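Local coordinates for protein alpha-14 giardin (Giardia lamblia, PDB 3CHJ) that may serve as a calcium-regulated structural element, an annexin linking the phospholipid bilayer to the underlying axoneme, at residues L104-E112 against L228-F239. Residues are numbered along the deposited sequence; the frame is centred on the assembly and turned at random.
Sequences LVDVLLTIE and LDEYAFKLAHDF
With CG trans to the backbone N (chi1 171°), Phe239 lays its ring against the chain that leaves helix 101-108, while Tyr231, in the same trans setting, brings its hydroxyl to Asp106. At the phenylalanine the backbone itself is the partner: Thr110 CA sits 3.7 Å from the Phe239 ring centroid, nearly over its centre, a CH-pi contact, and Thr110 C and Ile111 N follow over that face, displaced toward the rim. Glu112 reaches the far end of the ring by a bend at chi2, its OE2 3.3 Å from Phe239 CZ. Its carboxylate is tilted to the ring, and its OE1 is salt-bridged to Arg198, which also donates a hydrogen bond to the carbonyl oxygen of Phe239. All this joins helix 101-108 and helix 227-241 of the annexin fold, which run nearly parallel, 13° between their segment axes, near the centre of a chain built of helices and loops, without strands; 115 residues separate the two segments. Between them Val105 is a knob in the hole made by Leu228, Tyr231, Ala232 and Leu235, its CG1 3.8 Å from Ala232 CB. One turn on, Leu109 CD1 packs 3.9 Å from Ala232 CB, and Thr110 CG2 rests 3.6 Å from Leu235 CD2. Thr110 OG1 turns back to donate to Asp106 O at 2.7 Å, nearly in line with the carbonyl, tying the chain to the last turn of its helix. The polar flank is buried too: Tyr231 OH donates to Asp106 OD1 over 2.6 Å, arriving 35° out of the carboxylate plane, and also hydrogen-bonds Ser250. Asp106 OD2 forms salt bridges with Arg264 and Arg267, two positive charges that would be expected to favour the ionised carboxylate; Arg264 additionally makes a cation-pi contact with the Tyr231 ring.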
loop_
_atom_site.group_PDB
_atom_site.type_symbol
_atom_site.label_atom_id
_atom_site.label_comp_id
_atom_site.label_asym_id
_atom_site.label_seq_id
_atom_site.Cartn_x
_atom_site.Cartn_y
_atom_site.Cartn_z
ATOM N N LEU A 104 6.315 -6.748 -1.593
ATOM C CA LEU A 104 7.420 -5.915 -1.116
ATOM C C LEU A 104 7.358 -4.556 -1.821
ATOM O O LEU A 104 7.582 -3.533 -1.202
ATOM C CB LEU A 104 8.753 -6.634 -1.375
ATOM C CG LEU A 104 8.925 -7.909 -0.537
ATOM C CD1 LEU A 104 10.283 -8.568 -0.884
ATOM C CD2 LEU A 104 8.805 -7.616 0.941
ATOM N N VAL A 105 7.064 -4.555 -3.121
ATOM C CA VAL A 105 6.890 -3.294 -3.861
ATOM C C VAL A 105 5.713 -2.478 -3.318
ATOM O O VAL A 105 5.863 -1.283 -3.012
ATOM C CB VAL A 105 6.763 -3.580 -5.363
ATOM C CG1 VAL A 105 6.334 -2.314 -6.174
ATOM C CG2 VAL A 105 8.122 -4.135 -5.867
ATOM N N ASP A 106 4.572 -3.136 -3.133
ATOM C CA ASP A 106 3.370 -2.444 -2.665
ATOM C C ASP A 106 3.605 -1.787 -1.319
ATOM O O ASP A 106 3.096 -0.684 -1.063
ATOM C CB ASP A 106 2.213 -3.427 -2.489
ATOM C CG ASP A 106 1.606 -3.884 -3.809
ATOM O OD1 ASP A 106 1.899 -3.312 -4.896
ATOM O OD2 ASP A 106 0.796 -4.833 -3.726
ATOM N N VAL A 107 4.337 -2.474 -0.444
ATOM C CA VAL A 107 4.538 -1.978 0.918
ATOM C C VAL A 107 5.573 -0.870 0.930
ATOM O O VAL A 107 5.308 0.251 1.386
ATOM C CB VAL A 107 4.964 -3.112 1.870
ATOM C CG1 VAL A 107 5.387 -2.544 3.226
ATOM C CG2 VAL A 107 3.821 -4.123 2.026
ATOM N N LEU A 108 6.760 -1.161 0.425
ATOM C CA LEU A 108 7.880 -0.249 0.635
ATOM C C LEU A 108 7.713 1.073 -0.087
ATOM O O LEU A 108 8.238 2.093 0.383
ATOM C CB LEU A 108 9.193 -0.924 0.268
ATOM C CG LEU A 108 9.590 -1.975 1.301
ATOM C CD1 LEU A 108 10.700 -2.877 0.769
ATOM C CD2 LEU A 108 10.041 -1.269 2.616
ATOM N N LEU A 109 6.983 1.068 -1.206
ATOM C CA LEU A 109 6.896 2.270 -2.050
ATOM C C LEU A 109 5.709 3.163 -1.710
ATOM O O LEU A 109 5.519 4.200 -2.348
ATOM C CB LEU A 109 6.906 1.936 -3.537
ATOM C CG LEU A 109 8.157 1.192 -4.004
ATOM C CD1 LEU A 109 8.072 0.975 -5.518
ATOM C CD2 LEU A 109 9.406 1.983 -3.610
ATOM N N THR A 110 4.922 2.767 -0.716
ATOM C CA THR A 110 3.696 3.540 -0.420
ATOM C C THR A 110 3.598 3.940 1.040
ATOM O O THR A 110 2.503 4.226 1.543
ATOM C CB THR A 110 2.417 2.817 -0.824
ATOM O OG1 THR A 110 2.255 1.658 0.008
ATOM C CG2 THR A 110 2.422 2.434 -2.302
ATOM N N ILE A 111 4.737 3.963 1.710
ATOM C CA ILE A 111 4.817 4.460 3.081
ATOM C C ILE A 111 5.804 5.617 3.230
ATOM O O ILE A 111 6.794 5.732 2.496
ATOM C CB ILE A 111 5.116 3.334 4.083
ATOM C CG1 ILE A 111 6.461 2.653 3.754
ATOM C CG2 ILE A 111 3.943 2.368 4.078
ATOM C CD1 ILE A 111 6.851 1.522 4.682
ATOM N N GLU A 112 5.527 6.478 4.201
ATOM C CA GLU A 112 6.353 7.664 4.399
ATOM C C GLU A 112 7.750 7.301 4.916
ATOM O O GLU A 112 7.943 6.223 5.501
ATOM C CB GLU A 112 5.649 8.629 5.367
ATOM C CG GLU A 112 4.207 9.002 4.964
ATOM C CD GLU A 112 4.126 9.814 3.677
ATOM O OE1 GLU A 112 5.109 10.489 3.321
ATOM O OE2 GLU A 112 3.065 9.778 3.018
ATOM N N LEU A 228 7.348 -5.521 -13.729
ATOM C CA LEU A 228 7.301 -5.035 -12.338
ATOM C C LEU A 228 8.082 -3.743 -12.208
ATOM O O LEU A 228 7.714 -2.903 -11.386
ATOM C CB LEU A 228 7.804 -6.087 -11.343
ATOM C CG LEU A 228 7.660 -5.777 -9.845
ATOM C CD1 LEU A 228 6.219 -5.411 -9.481
ATOM C CD2 LEU A 228 8.123 -6.977 -9.003
ATOM N N ASP A 229 9.137 -3.545 -13.004
ATOM C CA ASP A 229 9.800 -2.229 -13.010
ATOM C C ASP A 229 8.784 -1.133 -13.263
ATOM O O ASP A 229 8.801 -0.080 -12.595
ATOM C CB ASP A 229 10.821 -2.088 -14.152
ATOM C CG ASP A 229 12.112 -2.834 -13.920
ATOM O OD1 ASP A 229 12.352 -3.364 -12.818
ATOM O OD2 ASP A 229 12.916 -2.842 -14.872
ATOM N N GLU A 230 7.951 -1.316 -14.291
ATOM C CA GLU A 230 6.970 -0.297 -14.649
ATOM C C GLU A 230 5.944 -0.053 -13.549
ATOM O O GLU A 230 5.648 1.092 -13.227
ATOM C CB GLU A 230 6.277 -0.676 -15.955
ATOM C CG GLU A 230 5.346 0.384 -16.461
ATOM C CD GLU A 230 4.644 -0.005 -17.735
ATOM O OE1 GLU A 230 4.855 -1.146 -18.217
ATOM O OE2 GLU A 230 3.859 0.826 -18.245
ATOM N N TYR A 231 5.439 -1.118 -12.946
ATOM C CA TYR A 231 4.493 -0.976 -11.847
ATOM C C TYR A 231 5.160 -0.211 -10.689
ATOM O O TYR A 231 4.570 0.734 -10.131
ATOM C CB TYR A 231 4.034 -2.365 -11.385
ATOM C CG TYR A 231 3.142 -2.272 -10.185
ATOM C CD1 TYR A 231 1.787 -1.961 -10.316
ATOM C CD2 TYR A 231 3.652 -2.496 -8.919
ATOM C CE1 TYR A 231 0.964 -1.855 -9.176
ATOM C CE2 TYR A 231 2.840 -2.386 -7.772
ATOM C CZ TYR A 231 1.489 -2.079 -7.927
ATOM O OH TYR A 231 0.673 -1.977 -6.810
ATOM N N ALA A 232 6.380 -0.614 -10.341
ATOM C CA ALA A 232 7.094 -0.030 -9.200
ATOM C C ALA A 232 7.336 1.463 -9.401
ATOM O O ALA A 232 7.058 2.248 -8.500
ATOM C CB ALA A 232 8.389 -0.748 -8.954
ATOM N N PHE A 233 7.838 1.859 -10.565
ATOM C CA PHE A 233 8.114 3.299 -10.775
ATOM C C PHE A 233 6.846 4.121 -10.936
ATOM O O PHE A 233 6.803 5.293 -10.503
ATOM C CB PHE A 233 9.112 3.513 -11.915
ATOM C CG PHE A 233 10.530 3.272 -11.499
ATOM C CD1 PHE A 233 11.342 4.354 -11.124
ATOM C CD2 PHE A 233 11.050 1.988 -11.447
ATOM C CE1 PHE A 233 12.675 4.153 -10.709
ATOM C CE2 PHE A 233 12.378 1.772 -11.032
ATOM C CZ PHE A 233 13.195 2.858 -10.683
ATOM N N LYS A 234 5.804 3.536 -11.525
ATOM C CA LYS A 234 4.506 4.222 -11.559
ATOM C C LYS A 234 3.961 4.393 -10.135
ATOM O O LYS A 234 3.456 5.469 -9.775
ATOM C CB LYS A 234 3.495 3.430 -12.387
ATOM C CG LYS A 234 3.677 3.520 -13.885
ATOM C CD LYS A 234 2.634 2.639 -14.561
ATOM C CE LYS A 234 2.607 2.956 -16.034
ATOM N NZ LYS A 234 1.532 2.197 -16.746
ATOM N N LEU A 235 4.072 3.338 -9.328
ATOM C CA LEU A 235 3.552 3.372 -7.961
ATOM C C LEU A 235 4.310 4.417 -7.131
ATOM O O LEU A 235 3.668 5.203 -6.426
ATOM C CB LEU A 235 3.626 1.977 -7.331
ATOM C CG LEU A 235 3.048 1.930 -5.911
ATOM C CD1 LEU A 235 1.567 2.247 -5.913
ATOM C CD2 LEU A 235 3.337 0.564 -5.263
ATOM N N ALA A 236 5.640 4.458 -7.257
ATOM C CA ALA A 236 6.469 5.442 -6.550
ATOM C C ALA A 236 6.104 6.844 -7.023
ATOM O O ALA A 236 5.946 7.759 -6.208
ATOM C CB ALA A 236 7.949 5.185 -6.770
ATOM N N HIS A 237 5.966 7.011 -8.337
ATOM C CA HIS A 237 5.508 8.300 -8.876
ATOM C C HIS A 237 4.220 8.762 -8.196
ATOM O O HIS A 237 4.128 9.878 -7.677
ATOM C CB HIS A 237 5.275 8.241 -10.395
ATOM C CG HIS A 237 4.659 9.499 -10.932
ATOM N ND1 HIS A 237 3.314 9.776 -10.806
ATOM C CD2 HIS A 237 5.214 10.576 -11.539
ATOM C CE1 HIS A 237 3.066 10.974 -11.319
ATOM N NE2 HIS A 237 4.200 11.470 -11.784
ATOM N N ASP A 238 3.217 7.895 -8.207
ATOM C CA ASP A 238 1.905 8.244 -7.711
ATOM C C ASP A 238 1.921 8.476 -6.198
ATOM O O ASP A 238 1.262 9.399 -5.701
ATOM C CB ASP A 238 0.931 7.136 -8.084
ATOM C CG ASP A 238 0.620 7.111 -9.574
ATOM O OD1 ASP A 238 1.110 7.984 -10.340
ATOM O OD2 ASP A 238 -0.140 6.218 -9.999
ATOM N N PHE A 239 2.663 7.648 -5.464
ATOM C CA PHE A 239 2.727 7.830 -4.018
ATOM C C PHE A 239 3.325 9.179 -3.644
ATOM O O PHE A 239 2.806 9.887 -2.786
ATOM C CB PHE A 239 3.504 6.703 -3.327
ATOM C CG PHE A 239 3.762 6.975 -1.868
ATOM C CD1 PHE A 239 2.712 6.925 -0.956
ATOM C CD2 PHE A 239 5.042 7.298 -1.422
ATOM C CE1 PHE A 239 2.941 7.195 0.424
ATOM C CE2 PHE A 239 5.284 7.562 -0.052
ATOM C CZ PHE A 239 4.221 7.501 0.853
#